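Local coordinates for protein beta-1,3-glucosyltransferase (Paecilomyces sp. J18, PDB 5JVV) that is a beta-1,3-glucosyltransferase with a two-sheet, jelly-roll-like beta sandwich, consistent with glycoside hydrolase family 16, at residues Ile90-Gly95 with Phe284-Trp289; Gly122-Ser127 with Asp250-Val255. All coordinates share one frame; numbering follows the deposited sequence. Where two conformers were deposited one is given.

Contact 1 of 2, residues Ile90-Gly95 with Phe284-Trp289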
ATOM      1  N   ILE A  90      -8.544   6.991   3.122  1.00  8.48           N
ATOM      2  CA  ILE A  90      -8.826   6.027   2.064  1.00  8.32           C
ATOM      3  C   ILE A  90     -10.185   5.382   2.333  1.00 10.33           C
ATOM      4  O   ILE A  90     -10.393   4.774   3.383  1.00 11.71           O
ATOM      5  CB  ILE A  90      -7.715   4.953   2.029  1.00  8.14           C
ATOM      6  CG1 ILE A  90      -6.354   5.617   1.793  1.00  8.98           C
ATOM      7  CG2 ILE A  90      -7.997   3.899   0.961  1.00  9.63           C
ATOM      8  CD1 ILE A  90      -5.161   4.745   2.154  1.00 10.58           C
ATOM      9  N   LYS A  91     -11.116   5.533   1.397  1.00  9.27           N
ATOM     10  CA  LYS A  91     -12.453   4.980   1.558  1.00 11.13           C
ATOM     11  C   LYS A  91     -12.490   3.486   1.221  1.00 10.70           C
ATOM     12  O   LYS A  91     -13.252   2.720   1.813  1.00 12.93           O
ATOM     13  CB  LYS A  91     -13.453   5.755   0.686  1.00 11.96           C
ATOM     14  CG  LYS A  91     -14.877   5.211   0.736  1.00 18.20           C
ATOM     15  CD  LYS A  91     -15.768   5.822  -0.338  1.00 32.63           C
ATOM     16  CE  LYS A  91     -16.022   7.302  -0.106  1.00 40.79           C
ATOM     17  NZ  LYS A  91     -16.788   7.536   1.152  1.00 47.86           N
ATOM     18  N   HIS A  92     -11.652   3.070   0.277  1.00  9.81           N
ATOM     19  CA  HIS A  92     -11.697   1.712  -0.243  1.00  8.14           C
ATOM     20  C   HIS A  92     -10.299   1.358  -0.717  1.00  7.96           C
ATOM     21  O   HIS A  92      -9.579   2.216  -1.236  1.00  9.20           O
ATOM     22  CB  HIS A  92     -12.680   1.655  -1.425  1.00  9.46           C
ATOM     23  CG  HIS A  92     -13.086   0.273  -1.844  1.00  8.78           C
ATOM     24  ND1 HIS A  92     -12.325  -0.507  -2.694  1.00  9.19           N
ATOM     25  CD2 HIS A  92     -14.211  -0.437  -1.595  1.00 13.24           C
ATOM     26  CE1 HIS A  92     -12.949  -1.645  -2.921  1.00  9.59           C
ATOM     27  NE2 HIS A  92     -14.096  -1.636  -2.263  1.00 12.31           N
ATOM     28  N   MET A  93      -9.906   0.106  -0.522  1.00  8.54           N
ATOM     29  CA  MET A  93      -8.654  -0.395  -1.073  1.00  8.41           C
ATOM     30  C   MET A  93      -8.958  -1.703  -1.783  1.00  8.56           C
ATOM     31  O   MET A  93     -10.058  -2.236  -1.635  1.00  8.75           O
ATOM     32  CB  MET A  93      -7.596  -0.605   0.016  1.00 11.95           C
ATOM     33  CG  MET A  93      -7.862  -1.784   0.953  1.00  7.89           C
ATOM     34  SD  MET A  93      -6.384  -2.216   1.876  1.00  9.26           S
ATOM     35  CE  MET A  93      -5.393  -2.863   0.549  1.00 14.50           C
ATOM     36  N   PRO A  94      -8.009  -2.217  -2.581  1.00  8.81           N
ATOM     37  CA  PRO A  94      -8.355  -3.469  -3.267  1.00  8.00           C
ATOM     38  C   PRO A  94      -8.687  -4.566  -2.262  1.00 10.00           C
ATOM     39  O   PRO A  94      -8.059  -4.677  -1.187  1.00  9.45           O
ATOM     40  CB  PRO A  94      -7.088  -3.773  -4.071  1.00  8.79           C
ATOM     41  CG  PRO A  94      -6.592  -2.403  -4.429  1.00  8.72           C
ATOM     42  CD  PRO A  94      -6.825  -1.575  -3.179  1.00  7.44           C
ATOM     43  N   GLY A  95      -9.719  -5.341  -2.595  1.00 10.13           N
ATOM     44  CA  GLY A  95     -10.274  -6.298  -1.657  1.00 11.98           C
ATOM     45  C   GLY A  95      -9.445  -7.546  -1.454  1.00 10.04           C
ATOM     46  O   GLY A  95      -8.358  -7.714  -2.022  1.00 11.02           O
ATOM     47  N   PHE A 284     -12.560  -8.954 -10.065  1.00  8.97           N
ATOM     48  CA  PHE A 284     -11.699  -7.804  -9.758  1.00  7.74           C
ATOM     49  C   PHE A 284     -12.426  -6.476  -9.712  1.00  8.29           C
ATOM     50  O   PHE A 284     -11.804  -5.406  -9.656  1.00 10.16           O
ATOM     51  CB  PHE A 284     -10.504  -7.790 -10.720  1.00  7.65           C
ATOM     52  CG  PHE A 284      -9.649  -9.004 -10.562  1.00  7.88           C
ATOM     53  CD1 PHE A 284      -8.718  -9.062  -9.539  1.00  9.49           C
ATOM     54  CD2 PHE A 284      -9.859 -10.125 -11.351  1.00  7.94           C
ATOM     55  CE1 PHE A 284      -7.945 -10.202  -9.337  1.00  9.31           C
ATOM     56  CE2 PHE A 284      -9.108 -11.265 -11.161  1.00 10.52           C
ATOM     57  CZ  PHE A 284      -8.149 -11.308 -10.147  1.00 11.58           C
ATOM     58  N   LYS A 285     -13.749  -6.532  -9.699  1.00  9.64           N
ATOM     59  CA  LYS A 285     -14.536  -5.315  -9.574  0.55 10.64           C
ATOM     60  C   LYS A 285     -14.198  -4.588  -8.276  1.00  9.87           C
ATOM     61  O   LYS A 285     -14.220  -3.357  -8.224  1.00 12.34           O
ATOM     62  CB  LYS A 285     -16.029  -5.632  -9.647  0.55 15.46           C
ATOM     63  CG  LYS A 285     -16.891  -4.409  -9.853  0.55 21.95           C
ATOM     64  CD  LYS A 285     -18.291  -4.784 -10.313  0.55 25.83           C
ATOM     65  CE  LYS A 285     -19.200  -3.575 -10.251  0.55 28.44           C
ATOM     66  NZ  LYS A 285     -19.117  -2.926  -8.913  0.55 26.54           N
ATOM     67  N   GLU A 286     -13.859  -5.349  -7.232  1.00  8.96           N
ATOM     68  CA  GLU A 286     -13.543  -4.742  -5.938  1.00 11.33           C
ATOM     69  C   GLU A 286     -12.056  -4.468  -5.754  1.00 10.56           C
ATOM     70  O   GLU A 286     -11.641  -4.043  -4.683  1.00 10.64           O
ATOM     71  CB  GLU A 286     -14.037  -5.625  -4.779  1.00 15.09           C
ATOM     72  CG  GLU A 286     -15.539  -5.593  -4.564  1.00 16.17           C
ATOM     73  CD  GLU A 286     -16.010  -4.250  -4.047  1.00 20.26           C
ATOM     74  OE1 GLU A 286     -15.548  -3.847  -2.958  1.00 20.74           O
ATOM     75  OE2 GLU A 286     -16.827  -3.603  -4.736  1.00 22.36           O
ATOM     76  N   ALA A 287     -11.255  -4.704  -6.790  1.00  8.53           N
ATOM     77  CA  ALA A 287      -9.824  -4.444  -6.701  1.00  9.25           C
ATOM     78  C   ALA A 287      -9.529  -3.002  -7.087  1.00 10.95           C
ATOM     79  O   ALA A 287      -8.872  -2.743  -8.093  1.00 11.08           O
ATOM     80  CB  ALA A 287      -9.044  -5.424  -7.595  1.00  9.29           C
ATOM     81  N   TYR A 288     -10.016  -2.060  -6.278  1.00  8.34           N
ATOM     82  CA  TYR A 288      -9.781  -0.640  -6.530  1.00  7.64           C
ATOM     83  C   TYR A 288      -9.487   0.142  -5.271  1.00  7.79           C
ATOM     84  O   TYR A 288      -9.914  -0.231  -4.182  1.00  9.45           O
ATOM     85  CB  TYR A 288     -10.965   0.004  -7.264  1.00 11.16           C
ATOM     86  CG  TYR A 288     -12.252   0.149  -6.471  1.00  9.01           C
ATOM     87  CD1 TYR A 288     -12.507   1.290  -5.714  1.00  9.69           C
ATOM     88  CD2 TYR A 288     -13.238  -0.828  -6.533  1.00  9.34           C
ATOM     89  CE1 TYR A 288     -13.699   1.435  -5.018  1.00  8.37           C
ATOM     90  CE2 TYR A 288     -14.430  -0.696  -5.843  1.00 12.21           C
ATOM     91  CZ  TYR A 288     -14.651   0.441  -5.084  1.00 12.03           C
ATOM     92  OH  TYR A 288     -15.834   0.591  -4.393  1.00 13.95           O
ATOM     93  N   TRP A 289      -8.732   1.220  -5.439  1.00  8.15           N
ATOM     94  CA  TRP A 289      -8.553   2.219  -4.390  1.00  7.70           C
ATOM     95  C   TRP A 289      -9.576   3.325  -4.587  1.00  7.85           C
ATOM     96  O   TRP A 289      -9.847   3.741  -5.719  1.00  9.84           O
ATOM     97  CB  TRP A 289      -7.165   2.861  -4.492  1.00  7.65           C
ATOM     98  CG  TRP A 289      -6.028   1.941  -4.273  1.00  8.94           C
ATOM     99  CD1 TRP A 289      -5.377   1.200  -5.217  1.00 10.83           C
ATOM    100  CD2 TRP A 289      -5.358   1.690  -3.034  1.00  7.46           C
ATOM    101  NE1 TRP A 289      -4.358   0.484  -4.640  1.00  8.62           N
ATOM    102  CE2 TRP A 289      -4.319   0.775  -3.299  1.00  7.59           C
ATOM    103  CE3 TRP A 289      -5.541   2.145  -1.721  1.00  9.54           C
ATOM    104  CZ2 TRP A 289      -3.477   0.295  -2.303  1.00  8.74           C
ATOM    105  CZ3 TRP A 289      -4.689   1.666  -0.729  1.00 10.79           C
ATOM    106  CH2 TRP A 289      -3.673   0.752  -1.029  1.00 10.50           C
TER
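The imidazole of H92 is gripped at both nitrogens and lies flat on the ring of Y288. ND1 donates to the carbonyl O of Y288 (2.8 Å), and NE2 donates to E286 OE1 (2.7 Å); both acceptors lie in the imidazole plane, so the two bonds fix its rotation. With both nitrogens donating, the ring is probably protonated, its charge offset by the carboxylate. The rings form an offset stack, planes only 3° apart and centroids 3.7 Å apart. Y288 CG takes the crowded position between N and carbonyl carbon (chi1 69°), bringing the phenol ring against one face of the H92 imidazole. Beside this polar set, P94 CD sits over the five-membered ring of W289, 3.4 Å from its centroid, and M93 CB covers the rim of the same face. G95 N closes the contact with a bond to E286 O (3.1 Å).

A type I turn from F284 to A287 presents E286, and a classic beta bulge puts K91 and H92 both opposite E290. Outside, Y54 stacks on Y288, N179 of helix 175-180 binds M93 N, and P102 of strand 100-107 packs on M93, P94 and W289, where strand 84-90 ends and strand 289-297 begins.

Contact 2 of 2, residues Gly122-Ser127 with Asp250-Val255; sequences GVNTQS and DWAGSV
Residues 122-127 leave strand 116-121 and fold into a type II' turn from V123 to Q126, closed by Q126 N to V123 O; N124, at its second position, has positive phi (54°). Residues 250-255 are a loosely bonded helix with a wider pi-type turn at 250-253. The backbones come nearest at V123 and A252, whose CA atoms are 5.1 Å apart.

V123 is the apolar centre. Its CG1, beside the backbone N, stands over one face of the W251 indole, 3.7 Å from the centroid of the five-membered ring, a CH-pi contact offset toward the rim. The same methyl meets A252 CB at 3.7 Å, while CG2 meets the indole at NE1 and CE2, 3.8 Å from each, and also reaches V255 CG2, so the two branches of one valine reach three helix side chains. W251 gets there with CG anti to its backbone N (chi1 -176°).

N124 supplies the polar tie. Its ND2 donates to A252 O at 3.1 Å, almost dead straight at 177°, in the carbonyl plane and on a lone pair; its OD1 accepts from G99 N, so the carboxamide is held at both ends and joins the helix to a third piece of chain. Q126 folds back along its own turn: OE1 takes V123 N at 3.1 Å from well above its carbonyl plane, and NE2 binds Q128 O.

W101 of strand 100-107 meets W251 edge-to-face and also touches V123 and A252. The arrangement is a strand-connecting beta turn docked on a short helix. The turn follows directly on strand 116-121, which carries the EIDIIE sequence characteristic of family 16 beta sandwiches, and N124 ties it to the helix that follows strand 240-247.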
ATOM      1  N   GLY A 122      -0.467  -6.267   1.092  1.00  8.69           N
ATOM      2  CA  GLY A 122      -0.998  -7.597   1.316  1.00  9.45           C
ATOM      3  C   GLY A 122      -1.162  -8.300  -0.004  1.00  9.71           C
ATOM      4  O   GLY A 122      -0.977  -7.688  -1.058  1.00  9.14           O
ATOM      5  N   VAL A 123      -1.518  -9.582   0.047  1.00  7.31           N
ATOM      6  CA  VAL A 123      -1.711 -10.368  -1.161  1.00  7.55           C
ATOM      7  C   VAL A 123      -2.918 -11.262  -1.030  1.00  8.52           C
ATOM      8  O   VAL A 123      -3.290 -11.677   0.084  1.00  9.92           O
ATOM      9  CB  VAL A 123      -0.469 -11.252  -1.467  1.00 10.61           C
ATOM     10  CG1 VAL A 123       0.745 -10.391  -1.764  1.00  8.55           C
ATOM     11  CG2 VAL A 123      -0.180 -12.209  -0.292  1.00 12.24           C
ATOM     12  N   ASN A 124      -3.529 -11.551  -2.177  1.00  8.42           N
ATOM     13  CA  ASN A 124      -4.598 -12.532  -2.259  1.00  8.93           C
ATOM     14  C   ASN A 124      -5.708 -12.230  -1.261  1.00 11.24           C
ATOM     15  O   ASN A 124      -6.125 -11.082  -1.156  1.00 10.13           O
ATOM     16  CB  ASN A 124      -3.992 -13.925  -2.122  1.00 10.21           C
ATOM     17  CG  ASN A 124      -2.948 -14.179  -3.186  1.00  9.05           C
ATOM     18  OD1 ASN A 124      -3.164 -13.843  -4.366  1.00 10.91           O
ATOM     19  ND2 ASN A 124      -1.801 -14.725  -2.791  1.00  9.91           N
ATOM     20  N   THR A 125      -6.178 -13.227  -0.520  1.00 10.41           N
ATOM     21  CA  THR A 125      -7.339 -13.031   0.347  1.00 10.10           C
ATOM     22  C   THR A 125      -6.990 -12.613   1.776  1.00  9.81           C
ATOM     23  O   THR A 125      -7.793 -12.800   2.700  1.00 13.17           O
ATOM     24  CB  THR A 125      -8.204 -14.292   0.386  1.00 10.21           C
ATOM     25  OG1 THR A 125      -7.396 -15.389   0.828  1.00 11.73           O
ATOM     26  CG2 THR A 125      -8.763 -14.602  -1.003  1.00 15.89           C
ATOM     27  N   GLN A 126      -5.804 -12.034   1.948  1.00  9.02           N
ATOM     28  CA  GLN A 126      -5.363 -11.502   3.235  1.00 11.55           C
ATOM     29  C   GLN A 126      -6.429 -10.591   3.844  1.00 12.09           C
ATOM     30  O   GLN A 126      -7.120  -9.877   3.124  1.00 10.66           O
ATOM     31  CB  GLN A 126      -4.085 -10.712   2.999  1.00 13.30           C
ATOM     32  CG  GLN A 126      -3.360 -10.262   4.232  1.00 17.20           C
ATOM     33  CD  GLN A 126      -1.987  -9.751   3.893  1.00 12.11           C
ATOM     34  OE1 GLN A 126      -1.291 -10.315   3.034  1.00  9.81           O
ATOM     35  NE2 GLN A 126      -1.581  -8.681   4.554  1.00 12.26           N
ATOM     36  N   SER A 127      -6.554 -10.609   5.171  1.00 11.88           N
ATOM     37  CA  SER A 127      -7.597  -9.837   5.842  1.00 13.99           C
ATOM     38  C   SER A 127      -7.067  -8.791   6.820  1.00 12.21           C
ATOM     39  O   SER A 127      -7.819  -7.898   7.237  1.00 17.03           O
ATOM     40  CB  SER A 127      -8.568 -10.771   6.566  1.00 19.79           C
ATOM     41  OG  SER A 127      -7.876 -11.585   7.489  1.00 26.81           O
ATOM     42  N   ASP A 250       6.144 -11.785  -7.593  1.00  9.07           N
ATOM     43  CA  ASP A 250       7.084 -12.295  -6.584  1.00  8.64           C
ATOM     44  C   ASP A 250       6.428 -12.820  -5.312  1.00 10.82           C
ATOM     45  O   ASP A 250       6.754 -13.916  -4.842  1.00 12.45           O
ATOM     46  CB  ASP A 250       8.088 -11.212  -6.164  1.00 11.82           C
ATOM     47  CG  ASP A 250       9.001 -10.764  -7.292  1.00 14.57           C
ATOM     48  OD1 ASP A 250       9.105 -11.467  -8.316  1.00 14.82           O
ATOM     49  OD2 ASP A 250       9.628  -9.690  -7.126  1.00 19.36           O
ATOM     50  N   TRP A 251       5.545 -12.017  -4.731  1.00  9.75           N
ATOM     51  CA  TRP A 251       4.919 -12.374  -3.466  1.00  9.75           C
ATOM     52  C   TRP A 251       3.588 -13.079  -3.698  1.00  9.54           C
ATOM     53  O   TRP A 251       3.477 -14.267  -3.399  1.00 11.05           O
ATOM     54  CB  TRP A 251       4.761 -11.144  -2.557  1.00 11.70           C
ATOM     55  CG  TRP A 251       4.206 -11.468  -1.191  1.00  9.76           C
ATOM     56  CD1 TRP A 251       4.020 -12.711  -0.649  1.00 12.61           C
ATOM     57  CD2 TRP A 251       3.772 -10.529  -0.193  1.00 12.79           C
ATOM     58  NE1 TRP A 251       3.484 -12.601   0.612  1.00 14.80           N
ATOM     59  CE2 TRP A 251       3.321 -11.276   0.914  1.00 18.06           C
ATOM     60  CE3 TRP A 251       3.690  -9.133  -0.145  1.00 15.11           C
ATOM     61  CZ2 TRP A 251       2.807 -10.671   2.071  1.00 18.83           C
ATOM     62  CZ3 TRP A 251       3.187  -8.533   1.000  1.00 19.69           C
ATOM     63  CH2 TRP A 251       2.752  -9.302   2.092  1.00 19.38           C
ATOM     64  N   ALA A 252       2.593 -12.365  -4.232  1.00  8.03           N
ATOM     65  CA  ALA A 252       1.255 -12.933  -4.387  1.00  8.78           C
ATOM     66  C   ALA A 252       1.271 -14.262  -5.144  1.00  7.45           C
ATOM     67  O   ALA A 252       0.552 -15.197  -4.776  1.00  8.37           O
ATOM     68  CB  ALA A 252       0.304 -11.942  -5.083  1.00  9.43           C
ATOM     69  N   GLY A 253       2.081 -14.325  -6.204  1.00  8.68           N
ATOM     70  CA  GLY A 253       2.185 -15.511  -7.042  1.00  7.42           C
ATOM     71  C   GLY A 253       2.846 -16.706  -6.375  1.00 10.63           C
ATOM     72  O   GLY A 253       2.506 -17.849  -6.664  1.00 12.17           O
ATOM     73  N   SER A 254       3.782 -16.451  -5.469  1.00 11.21           N
ATOM     74  CA  SER A 254       4.514 -17.545  -4.838  1.00 11.62           C
ATOM     75  C   SER A 254       3.752 -18.175  -3.671  1.00 11.30           C
ATOM     76  O   SER A 254       3.904 -19.370  -3.409  1.00 10.35           O
ATOM     77  CB  SER A 254       5.904 -17.082  -4.395  1.00 11.81           C
ATOM     78  OG  SER A 254       5.804 -16.079  -3.409  1.00 17.93           O
ATOM     79  N   VAL A 255       2.936 -17.388  -2.973  1.00  9.12           N
ATOM     80  CA  VAL A 255       2.176 -17.905  -1.823  1.00  8.06           C
ATOM     81  C   VAL A 255       0.719 -18.222  -2.167  1.00  9.77           C
ATOM     82  O   VAL A 255      -0.032 -18.741  -1.337  1.00 10.62           O
ATOM     83  CB  VAL A 255       2.262 -16.965  -0.596  1.00  7.89           C
ATOM     84  CG1 VAL A 255       3.733 -16.750  -0.198  1.00 11.93           C
ATOM     85  CG2 VAL A 255       1.564 -15.623  -0.880  1.00  7.95           C
TER

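Overall arrangement
Contacts 1 and 2 have centres about 15 Å apart; their nearest atoms come to about 4 Å without touching. Both segments of contact 2 fall in the part of the chain between residues 95 and 284. Strand 100-107 serves both: P102 packs against contact 1, and its neighbour W101 against contact 2. The loop leading into that strand, with S96 and G99, and the strand's first residue, A100, are tied to 122-127, and the disulfide C98-C262 anchors the loop further. Y174 touches both M93 and Q126. Contact 1 thus links strand ends of the antiparallel sheet, and contact 2 pins a turn and helix extending from the mixed sheet.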